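Local coordinates for calcium uptake protein 3, mitochondrial (Homo sapiens, PDB 6AGI), which senses mitochondrial calcium through its EF-hands and, as a disulfide-linked heterodimer with MICU1, regulates the mitochondrial calcium uniporter channel, at residues 299-310 and 363-371; 321-329 and 349-360. One frame throughout, in Å; residues are numbered along the deposited sequence.

Contact 1 (299-310 and 363-371). With CA (calcium ion), chain G.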
loop_
_atom_site.group_PDB
_atom_site.type_symbol
_atom_site.label_atom_id
_atom_site.label_comp_id
_atom_site.label_asym_id
_atom_site.label_seq_id
_atom_site.Cartn_x
_atom_site.Cartn_y
_atom_site.Cartn_z
ATOM N N PHE B 299 -7.545 14.453 7.190
ATOM C CA PHE B 299 -7.044 14.260 5.841
ATOM C C PHE B 299 -5.640 13.670 5.824
ATOM O O PHE B 299 -5.343 12.822 4.976
ATOM C CB PHE B 299 -7.094 15.571 5.059
ATOM C CG PHE B 299 -6.662 15.436 3.649
ATOM C CD1 PHE B 299 -7.574 15.040 2.694
ATOM C CD2 PHE B 299 -5.353 15.630 3.273
ATOM C CE1 PHE B 299 -7.201 14.881 1.386
ATOM C CE2 PHE B 299 -4.979 15.468 1.965
ATOM C CZ PHE B 299 -5.899 15.103 1.022
ATOM N N PHE B 300 -4.780 14.020 6.772
ATOM C CA PHE B 300 -3.491 13.339 6.681
ATOM C C PHE B 300 -3.504 11.902 7.240
ATOM O O PHE B 300 -2.786 11.027 6.722
ATOM C CB PHE B 300 -2.416 14.239 7.278
ATOM C CG PHE B 300 -2.194 15.483 6.445
ATOM C CD1 PHE B 300 -1.382 15.437 5.321
ATOM C CD2 PHE B 300 -2.890 16.654 6.703
ATOM C CE1 PHE B 300 -1.208 16.538 4.510
ATOM C CE2 PHE B 300 -2.714 17.772 5.900
ATOM C CZ PHE B 300 -1.868 17.706 4.800
ATOM N N GLN B 301 -4.353 11.592 8.214
ATOM C CA GLN B 301 -4.520 10.185 8.563
ATOM C C GLN B 301 -4.990 9.395 7.352
ATOM O O GLN B 301 -4.474 8.294 7.056
ATOM C CB GLN B 301 -5.483 10.041 9.740
ATOM C CG GLN B 301 -4.770 10.113 11.090
ATOM C CD GLN B 301 -5.693 10.470 12.238
ATOM O OE1 GLN B 301 -6.920 10.491 12.096
ATOM N NE2 GLN B 301 -5.100 10.794 13.381
ATOM N N PHE B 302 -5.944 9.969 6.614
ATOM C CA PHE B 302 -6.427 9.340 5.385
ATOM C C PHE B 302 -5.305 9.167 4.356
ATOM O O PHE B 302 -5.201 8.110 3.702
ATOM C CB PHE B 302 -7.560 10.186 4.814
ATOM C CG PHE B 302 -7.832 9.932 3.378
ATOM C CD1 PHE B 302 -8.313 8.698 2.961
ATOM C CD2 PHE B 302 -7.553 10.892 2.432
ATOM C CE1 PHE B 302 -8.543 8.452 1.621
ATOM C CE2 PHE B 302 -7.772 10.644 1.092
ATOM C CZ PHE B 302 -8.268 9.427 0.681
ATOM N N LEU B 303 -4.411 10.164 4.231
ATOM C CA LEU B 303 -3.300 9.986 3.291
ATOM C C LEU B 303 -2.394 8.860 3.723
ATOM O O LEU B 303 -1.789 8.200 2.868
ATOM C CB LEU B 303 -2.448 11.241 3.119
ATOM C CG LEU B 303 -3.085 12.344 2.306
ATOM C CD1 LEU B 303 -2.107 13.489 2.036
ATOM C CD2 LEU B 303 -3.682 11.742 1.046
ATOM N N ASN B 304 -2.311 8.590 5.025
ATOM C CA ASN B 304 -1.489 7.439 5.342
ATOM C C ASN B 304 -2.231 6.128 5.157
ATOM O O ASN B 304 -1.584 5.079 5.107
ATOM C CB ASN B 304 -0.887 7.559 6.744
ATOM C CG ASN B 304 0.298 8.493 6.759
ATOM O OD1 ASN B 304 0.782 8.893 5.709
ATOM N ND2 ASN B 304 0.785 8.824 7.927
ATOM N N ASN B 305 -3.549 6.166 4.974
ATOM C CA ASN B 305 -4.324 4.961 4.692
ATOM C C ASN B 305 -4.748 4.919 3.217
ATOM O O ASN B 305 -5.793 4.345 2.837
ATOM C CB ASN B 305 -5.527 4.918 5.621
ATOM C CG ASN B 305 -5.272 4.125 6.870
ATOM O OD1 ASN B 305 -5.260 4.674 7.982
ATOM N ND2 ASN B 305 -5.031 2.831 6.702
ATOM N N LEU B 306 -3.942 5.551 2.367
ATOM C CA LEU B 306 -4.358 5.695 0.983
ATOM C C LEU B 306 -4.539 4.360 0.273
ATOM O O LEU B 306 -5.363 4.277 -0.645
ATOM C CB LEU B 306 -3.360 6.559 0.213
ATOM C CG LEU B 306 -4.058 7.129 -1.032
ATOM C CD1 LEU B 306 -5.050 8.202 -0.653
ATOM C CD2 LEU B 306 -3.056 7.669 -2.029
ATOM N N GLU B 307 -3.730 3.371 0.642
ATOM C CA GLU B 307 -3.780 2.058 0.015
ATOM C C GLU B 307 -5.171 1.495 0.180
ATOM O O GLU B 307 -5.867 1.215 -0.796
ATOM C CB GLU B 307 -2.750 1.120 0.648
ATOM C CG GLU B 307 -1.334 1.316 0.133
ATOM C CD GLU B 307 -0.663 2.540 0.724
ATOM O OE1 GLU B 307 -1.315 3.253 1.515
ATOM O OE2 GLU B 307 0.517 2.789 0.397
ATOM N N ASP B 308 -5.575 1.336 1.433
ATOM C CA ASP B 308 -6.906 0.821 1.735
ATOM C C ASP B 308 -7.945 1.578 0.924
ATOM O O ASP B 308 -8.876 0.971 0.364
ATOM C CB ASP B 308 -7.227 0.942 3.229
ATOM C CG ASP B 308 -6.493 -0.096 4.090
ATOM O OD1 ASP B 308 -5.419 -0.579 3.644
ATOM O OD2 ASP B 308 -6.991 -0.484 5.175
ATOM N N PHE B 309 -7.751 2.894 0.754
ATOM C CA PHE B 309 -8.690 3.639 -0.091
ATOM C C PHE B 309 -8.675 3.135 -1.537
ATOM O O PHE B 309 -9.737 2.992 -2.172
ATOM C CB PHE B 309 -8.370 5.129 -0.053
ATOM C CG PHE B 309 -9.457 6.011 -0.629
ATOM C CD1 PHE B 309 -10.699 6.117 -0.014
ATOM C CD2 PHE B 309 -9.219 6.758 -1.780
ATOM C CE1 PHE B 309 -11.689 6.940 -0.544
ATOM C CE2 PHE B 309 -10.203 7.595 -2.309
ATOM C CZ PHE B 309 -11.442 7.685 -1.688
ATOM N N ALA B 310 -7.484 2.860 -2.082
ATOM C CA ALA B 310 -7.430 2.389 -3.463
ATOM C C ALA B 310 -8.166 1.068 -3.608
ATOM O O ALA B 310 -8.963 0.897 -4.544
ATOM C CB ALA B 310 -5.980 2.248 -3.926
ATOM N N LYS B 363 -6.629 9.370 -11.724
ATOM C CA LYS B 363 -5.375 10.109 -11.717
ATOM C C LYS B 363 -5.577 11.579 -11.368
ATOM O O LYS B 363 -4.600 12.308 -11.193
ATOM C CB LYS B 363 -4.644 9.921 -13.061
ATOM C CG LYS B 363 -3.345 10.745 -13.277
ATOM C CD LYS B 363 -3.624 12.142 -13.881
ATOM C CE LYS B 363 -2.438 13.107 -13.650
ATOM N NZ LYS B 363 -2.857 14.542 -13.693
ATOM N N GLU B 364 -6.806 11.985 -11.067
ATOM C CA GLU B 364 -6.980 13.314 -10.489
ATOM C C GLU B 364 -6.597 13.305 -9.009
ATOM O O GLU B 364 -6.035 14.282 -8.498
ATOM C CB GLU B 364 -8.415 13.800 -10.689
ATOM C CG GLU B 364 -8.867 13.884 -12.126
ATOM C CD GLU B 364 -9.863 15.002 -12.363
ATOM O OE1 GLU B 364 -9.529 16.000 -13.034
ATOM O OE2 GLU B 364 -11.009 14.849 -11.896
ATOM N N PHE B 365 -6.902 12.219 -8.298
ATOM C CA PHE B 365 -6.487 12.129 -6.903
ATOM C C PHE B 365 -5.473 11.008 -6.655
ATOM O O PHE B 365 -4.288 11.285 -6.418
ATOM C CB PHE B 365 -7.688 11.948 -5.955
ATOM C CG PHE B 365 -7.304 12.092 -4.517
ATOM C CD1 PHE B 365 -6.343 13.042 -4.175
ATOM C CD2 PHE B 365 -7.781 11.249 -3.533
ATOM C CE1 PHE B 365 -5.924 13.208 -2.879
ATOM C CE2 PHE B 365 -7.357 11.402 -2.210
ATOM C CZ PHE B 365 -6.418 12.389 -1.891
ATOM N N ILE B 366 -5.907 9.741 -6.700
ATOM C CA ILE B 366 -5.070 8.645 -6.204
ATOM C C ILE B 366 -3.763 8.532 -6.981
ATOM O O ILE B 366 -2.680 8.399 -6.388
ATOM C CB ILE B 366 -5.843 7.315 -6.230
ATOM C CG1 ILE B 366 -7.047 7.367 -5.285
ATOM C CG2 ILE B 366 -4.931 6.139 -5.933
ATOM C CD1 ILE B 366 -7.733 6.000 -5.070
ATOM N N GLY B 367 -3.842 8.584 -8.316
ATOM C CA GLY B 367 -2.635 8.516 -9.127
ATOM C C GLY B 367 -1.659 9.629 -8.806
ATOM O O GLY B 367 -0.442 9.432 -8.817
ATOM N N ILE B 368 -2.186 10.808 -8.485
ATOM C CA ILE B 368 -1.340 11.967 -8.260
ATOM C C ILE B 368 -0.579 11.910 -6.930
ATOM O O ILE B 368 0.459 12.569 -6.806
ATOM C CB ILE B 368 -2.202 13.235 -8.465
ATOM C CG1 ILE B 368 -2.204 13.581 -9.953
ATOM C CG2 ILE B 368 -1.730 14.416 -7.641
ATOM C CD1 ILE B 368 -0.944 14.262 -10.448
ATOM N N MET B 369 -1.007 11.123 -5.941
ATOM C CA MET B 369 -0.254 11.134 -4.692
ATOM C C MET B 369 1.012 10.289 -4.817
ATOM O O MET B 369 1.008 9.185 -5.374
ATOM C CB MET B 369 -1.084 10.645 -3.492
ATOM C CG MET B 369 -2.446 11.255 -3.349
ATOM S SD MET B 369 -2.378 13.018 -3.052
ATOM C CE MET B 369 -1.937 13.244 -1.342
ATOM N N LYS B 370 2.092 10.827 -4.267
ATOM C CA LYS B 370 3.386 10.172 -4.257
ATOM C C LYS B 370 3.496 9.229 -3.060
ATOM O O LYS B 370 3.046 9.548 -1.953
ATOM C CB LYS B 370 4.485 11.236 -4.226
ATOM C CG LYS B 370 4.414 12.127 -2.980
ATOM C CD LYS B 370 5.560 13.133 -2.860
ATOM C CE LYS B 370 5.652 14.064 -4.068
ATOM N NZ LYS B 370 6.680 15.144 -3.901
ATOM N N ASP B 371 4.061 8.049 -3.298
ATOM C CA ASP B 371 4.424 7.093 -2.241
ATOM C C ASP B 371 5.906 7.225 -1.891
ATOM O O ASP B 371 6.749 6.557 -2.492
ATOM C CB ASP B 371 4.096 5.667 -2.672
HETATM CA CA CA G . -13.497 15.562 -12.205
#
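Phe-299 comes to meet Phe-365 from the opposite direction, its CZ ending 4.0 Å from Phe-365 CZ, while Phe-261 of helix 258-265 packs edge-to-face with the same Phe-299 ring. One helical turn on, Phe-302 reaches Phe-365 rim to rim: CE2 of Phe-302 lies 3.4 Å from CE2 of Phe-365, near the plane of both rings, and with the planes only 21° apart neither ring covers the face of the other. Leu-303 works between two partners. Its CD2 touches Phe-365 CZ obliquely and also lies 3.3 Å from Met-369 CE, a methyl that CD1 of Leu-303 meets as well. Met-369 bends at both chi2 (-63°) and chi3 (-77°), which folds its tip back onto this leucine. An alanine in place of Leu-303 would have neither methyl, and the Met-369 tip is likely to be left free to turn beside a gap next to Phe-365. Helix 293-304, carrying these first residues, belongs to the degenerate second EF-hand. Phe-365 directly follows Glu-364, whose OE2 binds calcium at 2.6 Å and closes the loop of the third EF-hand, so the aromatic cluster ties the segment after this last ligand to the degenerate hand. Further along, Leu-306 splits its branches: CD1 approaches the Phe-365 ring, whereas CD2 sits 3.9 Å from Met-369 CB, the two side chains crossing at about a right angle. Phe-309 then takes up Ile-366, its CD2 lying 3.7 Å from Ile-366 CD1, while Phe-302 CE1 lies over one face of the Phe-309 ring, toward its rim, and Phe-328 of helix 325-336 meets Phe-309 edge-to-face. At Ala-310 it is the backbone that is approached most closely, with CA 4.0 Å from the same Ile-366 CD1.

Contact 2 (321-329 and 349-360). With CA (calcium ion), chain G.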
loop_
_atom_site.group_PDB
_atom_site.type_symbol
_atom_site.label_atom_id
_atom_site.label_comp_id
_atom_site.label_asym_id
_atom_site.label_seq_id
_atom_site.Cartn_x
_atom_site.Cartn_y
_atom_site.Cartn_z
ATOM N N ARG B 321 -14.097 5.181 -14.155
ATOM C CA ARG B 321 -15.207 6.029 -13.767
ATOM C C ARG B 321 -14.744 6.916 -12.618
ATOM O O ARG B 321 -13.746 6.628 -11.942
ATOM C CB ARG B 321 -16.437 5.205 -13.362
ATOM N N SER B 322 -15.462 8.024 -12.436
ATOM C CA SER B 322 -15.136 9.031 -11.435
ATOM C C SER B 322 -16.155 8.968 -10.313
ATOM O O SER B 322 -17.355 8.788 -10.552
ATOM C CB SER B 322 -15.127 10.443 -12.024
ATOM O OG SER B 322 -14.053 10.606 -12.924
ATOM N N ILE B 323 -15.685 9.165 -9.128
ATOM C CA ILE B 323 -16.509 9.141 -7.932
ATOM C C ILE B 323 -17.105 10.531 -7.698
ATOM O O ILE B 323 -16.519 11.554 -8.068
ATOM C CB ILE B 323 -15.632 8.654 -6.758
ATOM C CG1 ILE B 323 -16.433 8.507 -5.475
ATOM C CG2 ILE B 323 -14.479 9.587 -6.556
ATOM C CD1 ILE B 323 -17.230 7.243 -5.400
ATOM N N GLY B 324 -18.307 10.575 -7.090
ATOM C CA GLY B 324 -18.857 11.830 -6.606
ATOM C C GLY B 324 -18.507 12.104 -5.141
ATOM O O GLY B 324 -17.944 11.264 -4.443
ATOM N N GLN B 325 -18.881 13.295 -4.655
ATOM C CA GLN B 325 -18.415 13.624 -3.312
ATOM C C GLN B 325 -19.115 12.794 -2.251
ATOM O O GLN B 325 -18.501 12.468 -1.228
ATOM C CB GLN B 325 -18.587 15.109 -2.954
ATOM C CG GLN B 325 -18.054 16.087 -3.971
ATOM C CD GLN B 325 -18.213 17.560 -3.580
ATOM O OE1 GLN B 325 -17.983 18.437 -4.411
ATOM N NE2 GLN B 325 -18.486 17.836 -2.299
ATOM N N ASP B 326 -20.354 12.363 -2.493
ATOM C CA ASP B 326 -21.049 11.590 -1.470
ATOM C C ASP B 326 -20.390 10.232 -1.255
ATOM O O ASP B 326 -20.003 9.881 -0.130
ATOM C CB ASP B 326 -22.514 11.425 -1.843
ATOM C CG ASP B 326 -23.316 12.685 -1.636
ATOM O OD1 ASP B 326 -23.194 13.640 -2.435
ATOM O OD2 ASP B 326 -24.097 12.704 -0.670
ATOM N N GLU B 327 -20.259 9.441 -2.318
ATOM C CA GLU B 327 -19.615 8.153 -2.150
ATOM C C GLU B 327 -18.099 8.279 -2.086
ATOM O O GLU B 327 -17.429 7.311 -1.710
ATOM C CB GLU B 327 -20.064 7.183 -3.257
ATOM C CG GLU B 327 -19.708 5.697 -2.959
ATOM C CD GLU B 327 -20.863 4.868 -2.347
ATOM O OE1 GLU B 327 -22.035 5.323 -2.359
ATOM O OE2 GLU B 327 -20.583 3.763 -1.824
ATOM N N PHE B 328 -17.531 9.453 -2.388
ATOM C CA PHE B 328 -16.139 9.674 -2.001
ATOM C C PHE B 328 -16.024 9.701 -0.485
ATOM O O PHE B 328 -15.178 9.011 0.101
ATOM C CB PHE B 328 -15.591 10.967 -2.607
ATOM C CG PHE B 328 -14.177 11.293 -2.174
ATOM C CD1 PHE B 328 -13.924 11.931 -0.966
ATOM C CD2 PHE B 328 -13.100 10.950 -2.965
ATOM C CE1 PHE B 328 -12.636 12.225 -0.572
ATOM C CE2 PHE B 328 -11.816 11.242 -2.572
ATOM C CZ PHE B 328 -11.586 11.881 -1.379
ATOM N N LYS B 329 -16.891 10.480 0.171
ATOM C CA LYS B 329 -16.909 10.493 1.627
ATOM C C LYS B 329 -17.173 9.096 2.184
ATOM O O LYS B 329 -16.503 8.639 3.129
ATOM C CB LYS B 329 -17.966 11.473 2.139
ATOM C CG LYS B 329 -18.394 11.134 3.560
ATOM C CD LYS B 329 -18.982 12.301 4.295
ATOM C CE LYS B 329 -19.723 13.230 3.371
ATOM N NZ LYS B 329 -20.750 13.914 4.190
ATOM N N PHE B 349 -12.419 18.286 -3.474
ATOM C CA PHE B 349 -12.901 18.239 -4.853
ATOM C C PHE B 349 -12.551 19.521 -5.604
ATOM O O PHE B 349 -12.050 19.468 -6.732
ATOM C CB PHE B 349 -14.401 17.945 -4.896
ATOM C CG PHE B 349 -14.707 16.478 -4.910
ATOM C CD1 PHE B 349 -14.174 15.638 -3.934
ATOM C CD2 PHE B 349 -15.455 15.915 -5.936
ATOM C CE1 PHE B 349 -14.433 14.279 -3.939
ATOM C CE2 PHE B 349 -15.718 14.548 -5.955
ATOM C CZ PHE B 349 -15.198 13.730 -4.951
ATOM N N LYS B 350 -12.774 20.685 -4.987
ATOM C CA LYS B 350 -12.441 21.925 -5.685
ATOM C C LYS B 350 -10.934 22.081 -5.890
ATOM O O LYS B 350 -10.498 22.756 -6.829
ATOM C CB LYS B 350 -13.005 23.129 -4.926
ATOM C CG LYS B 350 -14.245 23.796 -5.565
ATOM C CD LYS B 350 -15.469 22.883 -5.703
ATOM C CE LYS B 350 -16.699 23.675 -6.168
ATOM N NZ LYS B 350 -16.403 24.669 -7.252
ATOM N N ILE B 351 -10.118 21.470 -5.037
ATOM C CA ILE B 351 -8.676 21.524 -5.241
ATOM C C ILE B 351 -8.260 20.637 -6.414
ATOM O O ILE B 351 -7.551 21.084 -7.319
ATOM C CB ILE B 351 -7.943 21.148 -3.941
ATOM C CG1 ILE B 351 -8.184 22.211 -2.877
ATOM C CG2 ILE B 351 -6.454 21.006 -4.166
ATOM C CD1 ILE B 351 -7.704 21.782 -1.515
ATOM N N PHE B 352 -8.738 19.385 -6.451
ATOM C CA PHE B 352 -8.236 18.389 -7.403
ATOM C C PHE B 352 -9.098 18.155 -8.643
ATOM O O PHE B 352 -8.606 17.543 -9.601
ATOM C CB PHE B 352 -8.047 17.024 -6.729
ATOM C CG PHE B 352 -7.067 17.028 -5.604
ATOM C CD1 PHE B 352 -5.722 16.804 -5.845
ATOM C CD2 PHE B 352 -7.483 17.254 -4.306
ATOM C CE1 PHE B 352 -4.801 16.795 -4.806
ATOM C CE2 PHE B 352 -6.575 17.247 -3.261
ATOM C CZ PHE B 352 -5.230 17.015 -3.508
ATOM N N ASP B 353 -10.367 18.548 -8.638
ATOM C CA ASP B 353 -11.224 18.232 -9.776
ATOM C C ASP B 353 -10.970 19.314 -10.829
ATOM O O ASP B 353 -11.488 20.428 -10.759
ATOM C CB ASP B 353 -12.683 18.164 -9.337
ATOM C CG ASP B 353 -13.678 18.352 -10.470
ATOM O OD1 ASP B 353 -13.424 17.899 -11.605
ATOM O OD2 ASP B 353 -14.725 18.977 -10.203
ATOM N N VAL B 354 -9.980 18.995 -11.663
ATOM C CA VAL B 354 -9.524 19.808 -12.785
ATOM C C VAL B 354 -10.499 19.806 -13.951
ATOM O O VAL B 354 -10.763 20.840 -14.566
ATOM C CB VAL B 354 -8.143 19.346 -13.288
ATOM C CG1 VAL B 354 -7.096 19.519 -12.199
ATOM C CG2 VAL B 354 -8.206 17.897 -13.751
ATOM N N ASP B 355 -11.024 18.620 -14.248
ATOM C CA ASP B 355 -11.944 18.455 -15.340
ATOM C C ASP B 355 -13.127 19.394 -15.026
ATOM O O ASP B 355 -13.784 19.892 -15.940
ATOM C CB ASP B 355 -12.420 17.007 -15.435
ATOM C CG ASP B 355 -13.131 16.543 -14.178
ATOM O OD1 ASP B 355 -13.249 17.347 -13.230
ATOM O OD2 ASP B 355 -13.572 15.376 -14.139
ATOM N N LYS B 356 -13.407 19.613 -13.734
ATOM C CA LYS B 356 -14.561 20.429 -13.309
ATOM C C LYS B 356 -15.909 19.747 -13.596
ATOM O O LYS B 356 -16.845 20.378 -14.088
ATOM C CB LYS B 356 -14.508 21.817 -13.995
ATOM C CG LYS B 356 -13.110 22.452 -14.091
ATOM C CD LYS B 356 -12.758 23.347 -12.912
ATOM C CE LYS B 356 -11.419 24.073 -13.126
ATOM N NZ LYS B 356 -11.410 25.495 -12.664
ATOM N N ASP B 357 -16.022 18.459 -13.229
ATOM C CA ASP B 357 -17.281 17.716 -13.296
ATOM C C ASP B 357 -17.943 17.567 -11.937
ATOM O O ASP B 357 -18.987 16.917 -11.839
ATOM C CB ASP B 357 -17.058 16.312 -13.827
ATOM C CG ASP B 357 -16.092 15.538 -12.967
ATOM O OD1 ASP B 357 -15.640 16.117 -11.945
ATOM O OD2 ASP B 357 -15.837 14.343 -13.247
ATOM N N ASP B 358 -17.308 18.081 -10.884
ATOM C CA ASP B 358 -17.630 17.746 -9.496
ATOM C C ASP B 358 -17.531 16.238 -9.260
ATOM O O ASP B 358 -18.323 15.654 -8.516
ATOM C CB ASP B 358 -19.008 18.279 -9.090
ATOM C CG ASP B 358 -19.053 18.717 -7.632
ATOM O OD1 ASP B 358 -17.982 19.134 -7.111
ATOM O OD2 ASP B 358 -20.138 18.623 -7.009
ATOM N N GLN B 359 -16.539 15.599 -9.889
ATOM C CA GLN B 359 -16.221 14.192 -9.643
ATOM C C GLN B 359 -14.709 14.011 -9.736
ATOM O O GLN B 359 -14.008 14.834 -10.326
ATOM C CB GLN B 359 -16.936 13.253 -10.640
ATOM C CG GLN B 359 -18.464 13.210 -10.515
ATOM C CD GLN B 359 -19.081 12.004 -11.204
ATOM O OE1 GLN B 359 -20.194 11.588 -10.873
ATOM N NE2 GLN B 359 -18.358 11.431 -12.164
ATOM N N LEU B 360 -14.190 12.927 -9.166
ATOM C CA LEU B 360 -12.748 12.704 -9.162
ATOM C C LEU B 360 -12.410 11.384 -9.842
ATOM O O LEU B 360 -12.975 10.341 -9.493
ATOM C CB LEU B 360 -12.197 12.717 -7.736
ATOM C CG LEU B 360 -11.795 14.133 -7.346
ATOM C CD1 LEU B 360 -11.588 14.213 -5.862
ATOM C CD2 LEU B 360 -10.540 14.552 -8.086
HETATM CA CA CA G . -13.497 15.562 -12.205
#
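Phe-349 is held by Gln-325, Phe-328 and Leu-360 at once. Its CB passes beside the Gln-325 amide, and CG lies under the Gln-325 chain. Along one flank, CD2 is 3.3 Å from Gln-325 CG, which rides over the ring face in a CH-pi contact, and CE2 follows at nearly the same distance, with Ile-323 O at the ring edge nearby. On the other flank CE1 is 3.5 Å from Phe-328 CG, the edge of Phe-349 pointing into the Phe-328 face with the planes at 86°, a T-shaped pair. Phe-328 presents that face with CG anti to the backbone N (chi1 177°). The tip, CZ, stands 3.6 Å from Phe-328 CB and close to Gln-325 CA. Leu-360 CD1 lies over the face opposite Gln-325, toward the rim, sandwiching the ring.

Beside this core, Ile-323 and Leu-360 form an antiparallel hydrogen-bonded pair: Ile-323 N to Leu-360 O spans 3.0 Å, and Leu-360 N meets Ile-323 O in the carbonyl plane at 2.9 Å. The residue before Leu-360, Gln-359, turns its own O to the calcium ion at 2.1 Å. Asp-353 OD1 is a further ligand at 2.4 Å, and carboxylates of Asp-355, Asp-357 and Glu-364 complete the coordination. A short bridge between neighbouring loops, with the residue just before it binding calcium through its carbonyl, is characteristic of paired EF-hands.

Both contacts touch the same calcium loop. Contact 2 supplies Asp-353, Asp-355, Asp-357 and Gln-359, and contact 1 the final ligand, Glu-364. Their chemistry differs: 299-310 with 363-371 is purely apolar packing without a hydrogen bond between the segments, whereas 321-329 with 349-360 joins backbone bonds and an aromatic core to a charged metal site whose loop is partly open to solvent. Each is partly buried, but contact 1 lies nearer the centre of the chain, about 16 Å against 28 Å between centres. Phe-352 and Phe-328, both packing on Phe-365, make the aromatic interior continuous from one to the other.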